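Local coordinates for protein Rho-class glutathione S-transferase (Laternula elliptica, PDB 3QAV) that probably catalyses the conjugation of glutathione to electrophilic compounds, at residues 33-38 / 76-81; 39-44 / 92-97; 26-31 / 51-56; 45-50 / 220-225. All coordinates share one frame; numbering follows the deposited sequence.

Contact 1 of 4, residues 33-38 / 76-81; sequences SGSPPC and GQVPTF
The cis-proline turn of the thioredoxin-like glutathione-binding domain, Val78-Pro79, meets the start of helix 36-47 through Pro37 and Cys38, and it offers a compact example of a binding site built where a helix begins. Ser35 and Val78, which lie on the two sides of the contact, both bind glutathione in a structure of this protein. Ser35 is the N-cap: its OG accepts from Cys38 N at 3.2 Å, with an N-H...O angle of 147°. A water bridges the two segments, lying 2.8 Å from Ser35 OG and donating to Val78 O at 2.9 Å. Cys38 directs its sulfur opposite the carbonyl carbon (chi1 -69°), which brings SG over the Val78-Pro79 peptide, 3.7 Å from Pro79 CD. The still shorter approach of SG to Val78 CG1 goes with a non-staggered valine, and its detail is doubtful. Pro79, following a cis peptide bond, lays the CD side of its ring against Pro37, whose CB is 3.9 Å from Pro79 CD; Pro79 CG also reaches 3.8 Å from Pro37 O. With an alanine in place of Pro79, the bond after Val78 would probably lose its tendency to be cis, and Pro37 and the Cys38 sulfur would lose CG and CD as packing partners. Around this joint, Ser91 OG is hydrogen-bonded to Pro37 O, Pro79 leans on Ile94 of helix 91-101, and strand 28-31 supplies Trp31 against Cys38 and Tyr30 against Val78.

Contact 2 of 4, residues 39-44 / 92-97; sequences WKVLLV and TAICMY
Near Val41 and Cys95, whose CA atoms are 6.0 Å apart, helices 36-47 and 91-101 run almost parallel, their local axes inclined by 10° and 9.2 Å apart at closest approach. The interface between them is lined by valine, isoleucine and cysteine. Val41 and Ile94 meet at about a right angle, the gamma-methyl of the isoleucine set into the fork of the valine: Ile94 CG2 is 3.7 Å from Val41 CG2 and 3.8 Å from Val41 CG1. Cys95 answers from the second helix. Its sulfur enters between Lys40 and Val44, one turn apart, 3.5 Å from Val44 CG2 and 4.0 Å from Lys40 O. The polar margin is made by Lys40, whose chain is kinked about the CG-CD bond (chi3 61°) and swings NZ across to donate to Thr92 OG1 at 2.9 Å. Lys40 also has a cation-pi partner in Phe187, so the ammonium end meets both a hydroxyl and a ring. The pair of helices is held between further elements: Ile94 touches Val88 of strand 86-88, Val44 touches Met183 of helix 183-197, and the second helix turns Thr92 and Met96 to Phe123 and Tyr119 of the second subunit.

Contact 3 of 4, residues 26-31 / 51-56; sequences KPFVYW and DYDEKI
Phe28 lays its ring over the neighbouring backbone, one face above Asp53 C and Glu54 N, while CD2 comes within 3.3 Å of Asp53 CB. With CG opposite its own backbone N (chi1 -174°), the ring leans along the strand and pushes CE1 over the centre of the Tyr30 ring. Lys55 CB fits into the notch between the two rings, 3.6 Å from Phe28 CZ and 3.7 Å from Tyr30 CD2. Beneath run parallel-sheet hydrogen bonds, from Asp53 N to Pro27 O (2.9 Å) through to Trp31 N and Lys55 O. Strands 28-31 and 53-56 are the two strands of a beta-alpha-beta unit whose connecting helix is 36-47. On the face of Val29 and Trp31, Val29 CG1 pokes toward the Tyr52 ring, 3.7 Å from CD2, and Ile56 lies alongside the indole with CG1 3.5 Å from Trp31 CZ2. Trp31 NE1 donates to Glu54 OE1 at 2.8 Å; the oxygen is near the ring plane, yet the donor stands 36° out of the carboxylate plane. Extended Lys26 reaches between two acids, with a salt bridge from NZ to Asp53 OD1, weak as a hydrogen bond (3.2 Å), and a long one to Asp51 OD1.

Contact 4 of 4, residues 45-50 / 220-225; sequences LQEKKI and PTIVKT
Thr221, the first residue of helix 220-224 to touch the end of helix 36-47, meets it with both branches. Its methyl CG2 rests 3.9 Å from Gln46 CB, and its hydroxyl OG1 donates to Glu47 OE1 over a short 2.6 Å. The chi1 of 57° sets OG1 between the backbone N and the carbonyl carbon, leaving CG2 to face Gln46. The carboxylate is approached from above, 46° out of its plane, and Glu47 OE1 has a second partner in Arg219, a salt bridge that places two donors on one oxygen. An alanine in place of Glu47 would probably leave the Thr221 hydroxyl without its acceptor and deprive Arg219 of this counter-charge. Ile222 touches Leu43 of the same long helix. One turn on from Thr221, Lys224 crosses Gln46 at about a right angle, its CD 3.3 Å from Gln46 OE1, while the amide nitrogen of Gln46 is engaged by Tyr52 OH. Thr225 slides CG2 past the glutamine chain to 3.8 Å from Gln46 CG. Its own OG1 donates to Thr221 O at 2.9 Å and is also hydrogen-bonded to Trp39 NE1. Just beyond Gln46 and Glu47 the long helix ends in a Schellman motif at Lys49, away from the contact itself. The contact thus joins the thioredoxin-like half of the chain to the helical half, an association of two domains characteristic of cytosolic glutathione transferases.

Helix 36-47 is the common thread of contacts 1, 2 and 4, and it also connects the two strands of contact 3. Contact 1 holds glutathione-binding residues; contact 2 backs it, with Pro79 CG 4.0 Å from Val41 CG2. The sheet joins contacts 1 and 3 where Tyr30 N probably bonds to Thr80 O at 2.9 Å. The helix rests on contact 3 through Leu42 CD1, 3.7 Å from Trp31 CE2, and contact 2 meets contact 4 where Leu43 CD2 lies 3.8 Å from Thr221 O. Contact 4 is remoter from the pocket: the side chain of Thr225 is about 11 Å from that of Ser35.

Contact 1 of 4, residues 33-38 / 76-81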
loop_
_atom_site.group_PDB
_atom_site.type_symbol
_atom_site.label_atom_id
_atom_site.label_comp_id
_atom_site.label_asym_id
_atom_site.label_seq_id
_atom_site.Cartn_x
_atom_site.Cartn_y
_atom_site.Cartn_z
ATOM N N SER A 33 0.379 20.245 -4.399
ATOM C CA SER A 33 0.135 20.640 -3.019
ATOM C C SER A 33 -0.959 19.833 -2.327
ATOM O O SER A 33 -2.017 19.578 -2.907
ATOM C CB SER A 33 -0.216 22.133 -2.964
ATOM O OG SER A 33 -0.359 22.583 -1.628
ATOM N N GLY A 34 -0.680 19.431 -1.084
ATOM C CA GLY A 34 -1.638 18.682 -0.282
ATOM C C GLY A 34 -1.599 17.164 -0.378
ATOM O O GLY A 34 -2.183 16.473 0.460
ATOM N N SER A 35 -0.907 16.654 -1.395
ATOM C CA SER A 35 -0.778 15.222 -1.664
ATOM C C SER A 35 0.228 14.471 -0.783
ATOM O O SER A 35 1.438 14.649 -0.922
ATOM C CB SER A 35 -0.406 15.043 -3.145
ATOM O OG SER A 35 0.177 13.777 -3.413
ATOM N N PRO A 36 -0.261 13.604 0.130
ATOM C CA PRO A 36 0.658 12.856 0.996
ATOM C C PRO A 36 1.691 12.045 0.201
ATOM O O PRO A 36 2.858 11.955 0.593
ATOM C CB PRO A 36 -0.278 11.982 1.820
ATOM C CG PRO A 36 -1.497 12.838 1.950
ATOM C CD PRO A 36 -1.659 13.361 0.527
ATOM N N PRO A 37 1.277 11.433 -0.921
ATOM C CA PRO A 37 2.285 10.674 -1.666
ATOM C C PRO A 37 3.405 11.574 -2.216
ATOM O O PRO A 37 4.557 11.142 -2.358
ATOM C CB PRO A 37 1.470 9.961 -2.761
ATOM C CG PRO A 37 0.152 10.690 -2.799
ATOM C CD PRO A 37 -0.085 11.104 -1.376
ATOM N N CYS A 38 3.075 12.830 -2.510
ATOM C CA CYS A 38 4.088 13.758 -3.001
ATOM C C CYS A 38 4.972 14.179 -1.832
ATOM O O CYS A 38 6.199 14.221 -1.944
ATOM C CB CYS A 38 3.438 15.004 -3.614
ATOM S SG CYS A 38 2.560 14.698 -5.169
ATOM N N GLY A 76 -1.534 9.332 -15.298
ATOM C CA GLY A 76 -1.793 10.748 -15.123
ATOM C C GLY A 76 -1.936 11.094 -13.651
ATOM O O GLY A 76 -2.923 11.700 -13.226
ATOM N N GLN A 77 -0.947 10.694 -12.862
ATOM C CA GLN A 77 -0.965 10.978 -11.440
ATOM C C GLN A 77 0.350 11.599 -11.025
ATOM O O GLN A 77 1.332 11.600 -11.775
ATOM C CB GLN A 77 -1.163 9.703 -10.616
ATOM C CG GLN A 77 -2.375 8.885 -10.972
ATOM C CD GLN A 77 -2.598 7.751 -9.995
ATOM O OE1 GLN A 77 -1.692 6.951 -9.730
ATOM N NE2 GLN A 77 -3.808 7.673 -9.449
ATOM N N VAL A 78 0.354 12.119 -9.808
ATOM C CA VAL A 78 1.533 12.728 -9.238
ATOM C C VAL A 78 1.670 12.039 -7.875
ATOM O O VAL A 78 0.673 11.688 -7.260
ATOM C CB VAL A 78 1.323 14.262 -9.122
ATOM C CG1 VAL A 78 0.783 14.644 -7.765
ATOM C CG2 VAL A 78 2.604 14.974 -9.452
ATOM N N PRO A 79 2.902 11.847 -7.382
ATOM C CA PRO A 79 4.175 12.230 -7.993
ATOM C C PRO A 79 4.652 11.373 -9.159
ATOM O O PRO A 79 4.379 10.178 -9.234
ATOM C CB PRO A 79 5.142 12.142 -6.823
ATOM C CG PRO A 79 4.647 10.909 -6.127
ATOM C CD PRO A 79 3.138 11.179 -6.092
ATOM N N THR A 80 5.360 12.022 -10.074
ATOM C CA THR A 80 5.973 11.361 -11.212
ATOM C C THR A 80 7.416 11.788 -10.982
ATOM O O THR A 80 7.690 12.955 -10.708
ATOM C CB THR A 80 5.443 11.887 -12.551
ATOM O OG1 THR A 80 4.082 11.474 -12.709
ATOM C CG2 THR A 80 6.266 11.324 -13.704
ATOM N N PHE A 81 8.332 10.841 -11.085
ATOM C CA PHE A 81 9.723 11.120 -10.784
ATOM C C PHE A 81 10.697 10.543 -11.797
ATOM O O PHE A 81 10.489 9.445 -12.303
ATOM C CB PHE A 81 10.001 10.533 -9.391
ATOM C CG PHE A 81 11.447 10.526 -8.982
ATOM C CD1 PHE A 81 11.947 11.509 -8.136
ATOM C CD2 PHE A 81 12.290 9.497 -9.381
ATOM C CE1 PHE A 81 13.266 11.463 -7.685
ATOM C CE2 PHE A 81 13.608 9.444 -8.937
ATOM C CZ PHE A 81 14.096 10.426 -8.088
HETATM O O HOH W 1 -1.341 12.463 -5.391
#

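Contact 2 of 4, residues 39-44 / 92-97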
loop_
_atom_site.group_PDB
_atom_site.type_symbol
_atom_site.label_atom_id
_atom_site.label_comp_id
_atom_site.label_asym_id
_atom_site.label_seq_id
_atom_site.Cartn_x
_atom_site.Cartn_y
_atom_site.Cartn_z
ATOM N N TRP A 39 4.332 14.477 -0.707
ATOM C CA TRP A 39 5.034 14.920 0.494
ATOM C C TRP A 39 6.073 13.892 0.896
ATOM O O TRP A 39 7.192 14.242 1.239
ATOM C CB TRP A 39 4.038 15.131 1.643
ATOM C CG TRP A 39 4.504 16.097 2.692
ATOM C CD1 TRP A 39 5.792 16.492 2.936
ATOM C CD2 TRP A 39 3.689 16.763 3.665
ATOM N NE1 TRP A 39 5.824 17.362 4.001
ATOM C CE2 TRP A 39 4.548 17.544 4.468
ATOM C CE3 TRP A 39 2.315 16.776 3.937
ATOM C CZ2 TRP A 39 4.079 18.332 5.530
ATOM C CZ3 TRP A 39 1.846 17.557 4.989
ATOM C CH2 TRP A 39 2.730 18.325 5.774
ATOM N N LYS A 40 5.697 12.618 0.846
ATOM C CA LYS A 40 6.610 11.533 1.195
ATOM C C LYS A 40 7.912 11.675 0.417
ATOM O O LYS A 40 9.012 11.616 0.985
ATOM C CB LYS A 40 5.979 10.180 0.857
ATOM C CG LYS A 40 4.909 9.693 1.823
ATOM C CD LYS A 40 4.096 8.542 1.214
ATOM C CE LYS A 40 4.958 7.326 0.882
ATOM N NZ LYS A 40 4.181 6.211 0.230
ATOM N N VAL A 41 7.779 11.862 -0.891
ATOM C CA VAL A 41 8.931 12.005 -1.766
ATOM C C VAL A 41 9.799 13.225 -1.432
ATOM O O VAL A 41 11.023 13.120 -1.380
ATOM C CB VAL A 41 8.488 12.069 -3.252
ATOM C CG1 VAL A 41 9.698 12.298 -4.150
ATOM C CG2 VAL A 41 7.822 10.735 -3.642
ATOM N N LEU A 42 9.169 14.374 -1.198
ATOM C CA LEU A 42 9.921 15.587 -0.883
ATOM C C LEU A 42 10.682 15.437 0.430
ATOM O O LEU A 42 11.810 15.923 0.561
ATOM C CB LEU A 42 8.982 16.791 -0.804
ATOM C CG LEU A 42 8.186 17.127 -2.080
ATOM C CD1 LEU A 42 7.309 18.351 -1.825
ATOM C CD2 LEU A 42 9.146 17.386 -3.239
ATOM N N LEU A 43 10.063 14.768 1.401
ATOM C CA LEU A 43 10.687 14.563 2.701
ATOM C C LEU A 43 11.925 13.689 2.588
ATOM O O LEU A 43 12.946 13.973 3.202
ATOM C CB LEU A 43 9.693 13.931 3.683
ATOM C CG LEU A 43 8.680 14.884 4.319
ATOM C CD1 LEU A 43 7.828 14.125 5.320
ATOM C CD2 LEU A 43 9.421 16.015 5.024
ATOM N N VAL A 44 11.832 12.613 1.819
ATOM C CA VAL A 44 12.984 11.731 1.638
ATOM C C VAL A 44 14.135 12.503 0.992
ATOM O O VAL A 44 15.273 12.412 1.437
ATOM C CB VAL A 44 12.640 10.526 0.737
ATOM C CG1 VAL A 44 13.912 9.751 0.389
ATOM C CG2 VAL A 44 11.656 9.624 1.440
ATOM N N THR A 92 5.813 5.069 -2.927
ATOM C CA THR A 92 6.602 4.155 -2.111
ATOM C C THR A 92 7.817 3.648 -2.890
ATOM O O THR A 92 8.917 3.534 -2.338
ATOM C CB THR A 92 5.731 2.977 -1.628
ATOM O OG1 THR A 92 4.683 3.493 -0.798
ATOM C CG2 THR A 92 6.555 1.960 -0.831
ATOM N N ALA A 93 7.626 3.376 -4.178
ATOM C CA ALA A 93 8.718 2.897 -5.008
ATOM C C ALA A 93 9.785 3.974 -5.136
ATOM O O ALA A 93 10.974 3.674 -5.132
ATOM C CB ALA A 93 8.202 2.512 -6.390
ATOM N N ILE A 94 9.357 5.227 -5.264
ATOM C CA ILE A 94 10.293 6.331 -5.384
ATOM C C ILE A 94 11.154 6.408 -4.116
ATOM O O ILE A 94 12.382 6.526 -4.184
ATOM C CB ILE A 94 9.543 7.669 -5.581
ATOM C CG1 ILE A 94 8.886 7.706 -6.971
ATOM C CG2 ILE A 94 10.502 8.828 -5.409
ATOM C CD1 ILE A 94 7.930 8.856 -7.161
ATOM N N CYS A 95 10.496 6.344 -2.963
ATOM C CA CYS A 95 11.187 6.395 -1.677
ATOM C C CYS A 95 12.186 5.259 -1.536
ATOM O O CYS A 95 13.307 5.480 -1.102
ATOM C CB CYS A 95 10.178 6.349 -0.526
ATOM S SG CYS A 95 9.215 7.883 -0.393
ATOM N N MET A 96 11.784 4.051 -1.918
ATOM C CA MET A 96 12.673 2.902 -1.828
ATOM C C MET A 96 13.870 3.065 -2.759
ATOM O O MET A 96 14.996 2.740 -2.390
ATOM C CB MET A 96 11.920 1.610 -2.152
ATOM C CG MET A 96 10.970 1.158 -1.038
ATOM S SD MET A 96 11.778 1.148 0.597
ATOM C CE MET A 96 12.792 -0.313 0.460
ATOM N N TYR A 97 13.625 3.575 -3.963
ATOM C CA TYR A 97 14.704 3.797 -4.927
ATOM C C TYR A 97 15.718 4.809 -4.409
ATOM O O TYR A 97 16.927 4.622 -4.563
ATOM C CB TYR A 97 14.143 4.312 -6.251
ATOM C CG TYR A 97 15.178 4.968 -7.130
ATOM C CD1 TYR A 97 16.110 4.208 -7.842
ATOM C CD2 TYR A 97 15.251 6.359 -7.224
ATOM C CE1 TYR A 97 17.090 4.821 -8.624
ATOM C CE2 TYR A 97 16.224 6.982 -8.000
ATOM C CZ TYR A 97 17.139 6.211 -8.695
ATOM O OH TYR A 97 18.090 6.840 -9.465
#

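Contact 3 of 4, residues 26-31 / 51-56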
loop_
_atom_site.group_PDB
_atom_site.type_symbol
_atom_site.label_atom_id
_atom_site.label_comp_id
_atom_site.label_asym_id
_atom_site.label_seq_id
_atom_site.Cartn_x
_atom_site.Cartn_y
_atom_site.Cartn_z
ATOM N N LYS A 26 20.407 14.254 -11.943
ATOM C CA LYS A 26 19.719 15.082 -10.960
ATOM C C LYS A 26 18.231 14.745 -10.964
ATOM O O LYS A 26 17.530 14.985 -11.949
ATOM C CB LYS A 26 19.925 16.559 -11.292
ATOM C CG LYS A 26 19.483 17.529 -10.207
ATOM C CD LYS A 26 19.815 18.955 -10.617
ATOM C CE LYS A 26 19.498 19.966 -9.525
ATOM N NZ LYS A 26 19.856 21.353 -9.954
ATOM N N PRO A 27 17.732 14.178 -9.859
ATOM C CA PRO A 27 16.316 13.816 -9.766
ATOM C C PRO A 27 15.412 14.988 -10.118
ATOM O O PRO A 27 15.757 16.142 -9.878
ATOM C CB PRO A 27 16.163 13.400 -8.307
ATOM C CG PRO A 27 17.498 12.827 -7.985
ATOM C CD PRO A 27 18.448 13.818 -8.623
ATOM N N PHE A 28 14.263 14.676 -10.705
ATOM C CA PHE A 28 13.279 15.687 -11.065
ATOM C C PHE A 28 11.936 15.145 -10.606
ATOM O O PHE A 28 11.583 14.005 -10.915
ATOM C CB PHE A 28 13.257 15.923 -12.576
ATOM C CG PHE A 28 12.369 17.061 -12.993
ATOM C CD1 PHE A 28 10.983 16.936 -12.944
ATOM C CD2 PHE A 28 12.920 18.276 -13.400
ATOM C CE1 PHE A 28 10.152 18.009 -13.292
ATOM C CE2 PHE A 28 12.100 19.356 -13.750
ATOM C CZ PHE A 28 10.712 19.221 -13.695
ATOM N N VAL A 29 11.184 15.954 -9.869
ATOM C CA VAL A 29 9.900 15.494 -9.369
ATOM C C VAL A 29 8.713 16.402 -9.660
ATOM O O VAL A 29 8.733 17.597 -9.344
ATOM C CB VAL A 29 9.977 15.247 -7.848
ATOM C CG1 VAL A 29 10.587 16.449 -7.162
ATOM C CG2 VAL A 29 8.595 14.970 -7.289
ATOM N N TYR A 30 7.689 15.823 -10.289
ATOM C CA TYR A 30 6.452 16.536 -10.585
ATOM C C TYR A 30 5.570 16.213 -9.389
ATOM O O TYR A 30 5.394 15.039 -9.051
ATOM C CB TYR A 30 5.766 15.990 -11.843
ATOM C CG TYR A 30 6.520 16.183 -13.140
ATOM C CD1 TYR A 30 7.532 15.302 -13.517
ATOM C CD2 TYR A 30 6.203 17.238 -14.002
ATOM C CE1 TYR A 30 8.213 15.464 -14.725
ATOM C CE2 TYR A 30 6.877 17.409 -15.214
ATOM C CZ TYR A 30 7.879 16.517 -15.568
ATOM O OH TYR A 30 8.538 16.663 -16.764
ATOM N N TRP A 31 5.014 17.236 -8.750
ATOM C CA TRP A 31 4.177 17.009 -7.583
ATOM C C TRP A 31 3.179 18.131 -7.356
ATOM O O TRP A 31 3.300 19.213 -7.930
ATOM C CB TRP A 31 5.047 16.858 -6.336
ATOM C CG TRP A 31 5.840 18.084 -6.016
ATOM C CD1 TRP A 31 7.038 18.450 -6.560
ATOM C CD2 TRP A 31 5.510 19.090 -5.056
ATOM N NE1 TRP A 31 7.479 19.622 -5.990
ATOM C CE2 TRP A 31 6.560 20.037 -5.064
ATOM C CE3 TRP A 31 4.429 19.287 -4.187
ATOM C CZ2 TRP A 31 6.562 21.163 -4.233
ATOM C CZ3 TRP A 31 4.429 20.409 -3.361
ATOM C CH2 TRP A 31 5.488 21.330 -3.389
ATOM N N ASP A 51 19.980 17.010 -3.932
ATOM C CA ASP A 51 19.600 18.172 -4.724
ATOM C C ASP A 51 18.702 17.681 -5.858
ATOM O O ASP A 51 19.035 16.705 -6.534
ATOM C CB ASP A 51 20.843 18.852 -5.308
ATOM C CG ASP A 51 20.565 20.273 -5.781
ATOM O OD1 ASP A 51 21.308 20.762 -6.661
ATOM O OD2 ASP A 51 19.615 20.907 -5.266
ATOM N N TYR A 52 17.573 18.353 -6.071
ATOM C CA TYR A 52 16.644 17.949 -7.124
ATOM C C TYR A 52 15.915 19.113 -7.780
ATOM O O TYR A 52 15.784 20.185 -7.191
ATOM C CB TYR A 52 15.591 16.984 -6.565
ATOM C CG TYR A 52 14.699 17.600 -5.502
ATOM C CD1 TYR A 52 15.066 17.583 -4.160
ATOM C CD2 TYR A 52 13.500 18.222 -5.846
ATOM C CE1 TYR A 52 14.264 18.165 -3.190
ATOM C CE2 TYR A 52 12.693 18.814 -4.881
ATOM C CZ TYR A 52 13.079 18.780 -3.555
ATOM O OH TYR A 52 12.277 19.352 -2.590
ATOM N N ASP A 53 15.450 18.887 -9.007
ATOM C CA ASP A 53 14.680 19.875 -9.747
ATOM C C ASP A 53 13.233 19.489 -9.488
ATOM O O ASP A 53 12.955 18.361 -9.079
ATOM C CB ASP A 53 14.958 19.789 -11.249
ATOM C CG ASP A 53 16.377 20.173 -11.604
ATOM O OD1 ASP A 53 16.862 21.205 -11.092
ATOM O OD2 ASP A 53 17.005 19.450 -12.406
ATOM N N GLU A 54 12.309 20.403 -9.748
ATOM C CA GLU A 54 10.907 20.114 -9.496
ATOM C C GLU A 54 9.962 20.949 -10.343
ATOM O O GLU A 54 10.308 22.037 -10.795
ATOM C CB GLU A 54 10.583 20.391 -8.032
ATOM C CG GLU A 54 10.312 21.866 -7.769
ATOM C CD GLU A 54 10.161 22.189 -6.299
ATOM O OE1 GLU A 54 9.733 21.304 -5.532
ATOM O OE2 GLU A 54 10.460 23.338 -5.913
ATOM N N LYS A 55 8.757 20.425 -10.532
ATOM C CA LYS A 55 7.708 21.112 -11.266
ATOM C C LYS A 55 6.454 20.995 -10.413
ATOM O O LYS A 55 5.875 19.915 -10.293
ATOM C CB LYS A 55 7.477 20.469 -12.633
ATOM C CG LYS A 55 6.381 21.132 -13.461
ATOM C CD LYS A 55 6.646 22.613 -13.647
ATOM C CE LYS A 55 5.605 23.267 -14.551
ATOM N NZ LYS A 55 5.711 22.814 -15.971
ATOM N N ILE A 56 6.060 22.102 -9.792
ATOM C CA ILE A 56 4.870 22.129 -8.955
ATOM C C ILE A 56 3.660 22.277 -9.869
ATOM O O ILE A 56 3.453 23.338 -10.457
ATOM C CB ILE A 56 4.908 23.318 -7.971
ATOM C CG1 ILE A 56 6.152 23.214 -7.076
ATOM C CG2 ILE A 56 3.645 23.329 -7.129
ATOM C CD1 ILE A 56 6.236 24.269 -5.978
HETATM O O HOH W 2 16.693 17.047 -13.210
#

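Contact 4 of 4, residues 45-50 / 220-225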
loop_
_atom_site.group_PDB
_atom_site.type_symbol
_atom_site.label_atom_id
_atom_site.label_comp_id
_atom_site.label_asym_id
_atom_site.label_seq_id
_atom_site.Cartn_x
_atom_site.Cartn_y
_atom_site.Cartn_z
ATOM N N LEU A 45 13.834 13.256 -0.063
ATOM C CA LEU A 45 14.853 14.040 -0.753
ATOM C C LEU A 45 15.509 15.063 0.178
ATOM O O LEU A 45 16.730 15.185 0.211
ATOM C CB LEU A 45 14.241 14.768 -1.958
ATOM C CG LEU A 45 13.840 13.923 -3.173
ATOM C CD1 LEU A 45 12.943 14.759 -4.096
ATOM C CD2 LEU A 45 15.089 13.439 -3.908
ATOM N N GLN A 46 14.687 15.793 0.930
ATOM C CA GLN A 46 15.180 16.804 1.857
ATOM C C GLN A 46 15.995 16.172 2.985
ATOM O O GLN A 46 17.101 16.617 3.282
ATOM C CB GLN A 46 14.011 17.583 2.461
ATOM C CG GLN A 46 13.258 18.501 1.498
ATOM C CD GLN A 46 14.033 19.756 1.134
ATOM O OE1 GLN A 46 14.680 20.366 1.984
ATOM N NE2 GLN A 46 13.952 20.158 -0.128
ATOM N N GLU A 47 15.448 15.137 3.614
ATOM C CA GLU A 47 16.143 14.474 4.714
ATOM C C GLU A 47 17.509 13.949 4.284
ATOM O O GLU A 47 18.490 14.075 5.017
ATOM C CB GLU A 47 15.296 13.321 5.254
ATOM C CG GLU A 47 14.093 13.774 6.058
ATOM C CD GLU A 47 14.478 14.289 7.432
ATOM O OE1 GLU A 47 13.649 14.969 8.067
ATOM O OE2 GLU A 47 15.607 14.002 7.881
ATOM N N LYS A 48 17.570 13.361 3.095
ATOM C CA LYS A 48 18.825 12.813 2.589
ATOM C C LYS A 48 19.685 13.888 1.935
ATOM O O LYS A 48 20.773 13.606 1.444
ATOM C CB LYS A 48 18.535 11.680 1.598
ATOM C CG LYS A 48 17.621 10.608 2.177
ATOM C CD LYS A 48 17.265 9.536 1.164
ATOM C CE LYS A 48 18.429 8.610 0.879
ATOM N NZ LYS A 48 18.858 7.802 2.055
ATOM N N LYS A 49 19.179 15.120 1.933
ATOM C CA LYS A 49 19.882 16.271 1.363
ATOM C C LYS A 49 20.187 16.167 -0.132
ATOM O O LYS A 49 21.128 16.794 -0.616
ATOM C CB LYS A 49 21.196 16.519 2.112
ATOM C CG LYS A 49 21.074 16.632 3.626
ATOM C CD LYS A 49 22.378 17.142 4.230
ATOM C CE LYS A 49 22.346 17.170 5.749
ATOM N NZ LYS A 49 22.389 15.803 6.348
ATOM N N ILE A 50 19.402 15.386 -0.866
ATOM C CA ILE A 50 19.625 15.237 -2.306
ATOM C C ILE A 50 19.129 16.461 -3.074
ATOM O O ILE A 50 17.994 16.901 -2.890
ATOM C CB ILE A 50 18.908 13.979 -2.853
ATOM C CG1 ILE A 50 19.473 12.729 -2.175
ATOM C CG2 ILE A 50 19.068 13.895 -4.362
ATOM C CD1 ILE A 50 18.680 11.475 -2.445
ATOM N N PRO A 220 13.100 21.240 10.456
ATOM C CA PRO A 220 13.364 22.028 9.245
ATOM C C PRO A 220 12.916 21.453 7.898
ATOM O O PRO A 220 12.383 22.190 7.063
ATOM C CB PRO A 220 14.873 22.286 9.315
ATOM C CG PRO A 220 15.388 21.173 10.180
ATOM C CD PRO A 220 14.336 21.054 11.237
ATOM N N THR A 221 13.120 20.154 7.681
ATOM C CA THR A 221 12.721 19.531 6.420
ATOM C C THR A 221 11.206 19.527 6.231
ATOM O O THR A 221 10.718 19.599 5.100
ATOM C CB THR A 221 13.224 18.073 6.319
ATOM O OG1 THR A 221 12.734 17.318 7.436
ATOM C CG2 THR A 221 14.747 18.028 6.302
ATOM N N ILE A 222 10.465 19.421 7.332
ATOM C CA ILE A 222 9.009 19.422 7.265
ATOM C C ILE A 222 8.555 20.854 6.994
ATOM O O ILE A 222 7.654 21.083 6.189
ATOM C CB ILE A 222 8.343 18.918 8.593
ATOM C CG1 ILE A 222 8.356 17.383 8.667
ATOM C CG2 ILE A 222 6.882 19.358 8.648
ATOM C CD1 ILE A 222 9.710 16.780 8.906
ATOM N N VAL A 223 9.180 21.815 7.669
ATOM C CA VAL A 223 8.839 23.220 7.470
ATOM C C VAL A 223 8.980 23.562 5.992
ATOM O O VAL A 223 8.130 24.243 5.419
ATOM C CB VAL A 223 9.772 24.153 8.278
ATOM C CG1 VAL A 223 9.452 25.612 7.962
ATOM C CG2 VAL A 223 9.604 23.890 9.759
ATOM N N LYS A 224 10.062 23.076 5.387
ATOM C CA LYS A 224 10.350 23.313 3.978
ATOM C C LYS A 224 9.366 22.639 3.020
ATOM O O LYS A 224 9.197 23.075 1.883
ATOM C CB LYS A 224 11.759 22.820 3.636
ATOM C CG LYS A 224 12.884 23.527 4.362
ATOM C CD LYS A 224 14.245 23.064 3.834
ATOM C CE LYS A 224 15.374 23.984 4.287
ATOM N NZ LYS A 224 15.461 24.072 5.770
ATOM N N THR A 225 8.716 21.575 3.469
ATOM C CA THR A 225 7.800 20.881 2.582
ATOM C C THR A 225 6.315 20.977 2.906
ATOM O O THR A 225 5.530 20.171 2.419
ATOM C CB THR A 225 8.192 19.409 2.483
ATOM O OG1 THR A 225 8.240 18.847 3.801
ATOM C CG2 THR A 225 9.563 19.277 1.809
#